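Local coordinates for pilus assembly protein CpaE (Caulobacter crescentus, PDB 4N0P) that probably takes part in pilus assembly as an ATP-binding, ATP-hydrolysing protein, represented here by its receiver-like domain rather than the ATPase part, at residues 32-37 with 106-111. Sequence-based numbering, arbitrary orientation.
Sequences PETAAL and VGQTND
In this receiver-like alpha/beta fold, with five parallel strands in the order 2-1-3-4-5, helix 32-42 packs over the C-terminal end of strand 102-107, where T34 meets V106 and Q108. The approach is a side-chain one: the closest pair of CA atoms, T34 and V106, is 7.9 Å apart, and no hydrogen bond joins the two segments. What touches is methyl against methyl, T34 CG2 lying 3.9 Å from V106 CG1. Both methyls sit anti to their own backbone N (V106 chi1 -180°), which brings them together between helix 32-42 and strand 102-107, with the two side chains side by side and oppositely directed. The same T34 rotamer, chi1 -57°, sets OG1 beside its backbone N, where the hydroxyl of the buried T34 hydrogen-bonds to E78 OE2 and Q129 NE2; it is thereby held from the loops that follow strands 74-77 and 125-128. Backbone hydrogen bonds of V106 with V77, and of G107 with L127 and Q129, keep the strand end in the sheet. Past it the chain turns into loop, and the Q108 side chain bends so that its carboxamide oxygen OE1 stops 4.3 Å from T34 OG1, too far for a hydrogen bond.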
# COMPACT_ATOMS: atom_id res chain seq x y z
N PRO A 32 -14.41 -1.71 0.89
CA PRO A 32 -14.86 -0.65 -0.03
C PRO A 32 -14.42 0.75 0.40
O PRO A 32 -14.12 1.58 -0.46
CB PRO A 32 -16.39 -0.75 0.03
CG PRO A 32 -16.67 -2.12 0.49
CD PRO A 32 -15.56 -2.49 1.42
N GLU A 33 -14.34 1.02 1.71
CA GLU A 33 -13.90 2.33 2.22
C GLU A 33 -12.43 2.59 1.85
O GLU A 33 -12.07 3.73 1.57
CB GLU A 33 -14.10 2.47 3.75
CG GLU A 33 -13.63 1.28 4.58
CD GLU A 33 -14.72 0.30 4.95
OE1 GLU A 33 -15.37 -0.26 4.03
OE2 GLU A 33 -14.92 0.06 6.17
N THR A 34 -11.59 1.53 1.84
CA THR A 34 -10.18 1.69 1.48
C THR A 34 -10.06 1.98 -0.02
O THR A 34 -9.30 2.87 -0.40
CB THR A 34 -9.41 0.42 1.88
OG1 THR A 34 -9.60 0.20 3.28
CG2 THR A 34 -7.92 0.49 1.50
N ALA A 35 -10.81 1.23 -0.87
CA ALA A 35 -10.78 1.44 -2.32
C ALA A 35 -11.19 2.87 -2.65
O ALA A 35 -10.49 3.52 -3.41
CB ALA A 35 -11.72 0.44 -3.03
N ALA A 36 -12.25 3.38 -2.01
CA ALA A 36 -12.75 4.75 -2.23
C ALA A 36 -11.72 5.81 -1.82
O ALA A 36 -11.52 6.78 -2.54
CB ALA A 36 -14.05 4.96 -1.46
N LEU A 37 -11.03 5.59 -0.69
CA LEU A 37 -10.00 6.48 -0.18
C LEU A 37 -8.82 6.55 -1.14
O LEU A 37 -8.32 7.62 -1.41
CB LEU A 37 -9.54 5.96 1.20
CG LEU A 37 -8.22 6.51 1.70
CD1 LEU A 37 -8.42 7.81 2.41
CD2 LEU A 37 -7.52 5.47 2.57
N VAL A 106 -2.43 -1.53 4.50
CA VAL A 106 -3.54 -0.77 5.07
C VAL A 106 -4.28 -1.75 5.98
O VAL A 106 -4.66 -2.82 5.52
CB VAL A 106 -4.47 -0.15 4.00
CG1 VAL A 106 -5.59 0.64 4.68
CG2 VAL A 106 -3.69 0.74 3.03
N GLY A 107 -4.44 -1.41 7.24
CA GLY A 107 -5.12 -2.30 8.18
C GLY A 107 -6.12 -1.58 9.07
O GLY A 107 -6.17 -0.36 9.05
N GLN A 108 -6.91 -2.30 9.86
CA GLN A 108 -7.85 -1.61 10.75
C GLN A 108 -7.40 -1.73 12.19
O GLN A 108 -8.07 -1.17 13.07
CB GLN A 108 -9.30 -2.17 10.64
CG GLN A 108 -9.88 -2.34 9.23
CD GLN A 108 -10.08 -1.05 8.45
OE1 GLN A 108 -9.44 -0.83 7.42
NE2 GLN A 108 -11.02 -0.22 8.89
N THR A 109 -6.29 -2.44 12.45
CA THR A 109 -5.85 -2.63 13.83
C THR A 109 -4.71 -1.71 14.20
O THR A 109 -3.69 -1.57 13.50
CB THR A 109 -5.48 -4.08 14.12
OG1 THR A 109 -4.44 -4.49 13.24
CG2 THR A 109 -6.69 -5.02 14.02
N ASN A 110 -4.90 -1.07 15.35
CA ASN A 110 -3.94 -0.15 15.93
C ASN A 110 -3.16 -0.97 16.95
O ASN A 110 -3.53 -0.98 18.13
CB ASN A 110 -4.66 1.04 16.55
CG ASN A 110 -3.74 2.09 17.08
OD1 ASN A 110 -2.57 2.17 16.68
ND2 ASN A 110 -4.26 2.92 17.99
N ASP A 111 -2.16 -1.73 16.49
CA ASP A 111 -1.40 -2.67 17.33
C ASP A 111 0.09 -2.54 17.11
O ASP A 111 0.58 -2.76 16.00
CB ASP A 111 -1.85 -4.11 17.04
CG ASP A 111 -1.24 -5.13 17.99
OD1 ASP A 111 -1.68 -5.18 19.17
OD2 ASP A 111 -0.33 -5.87 17.56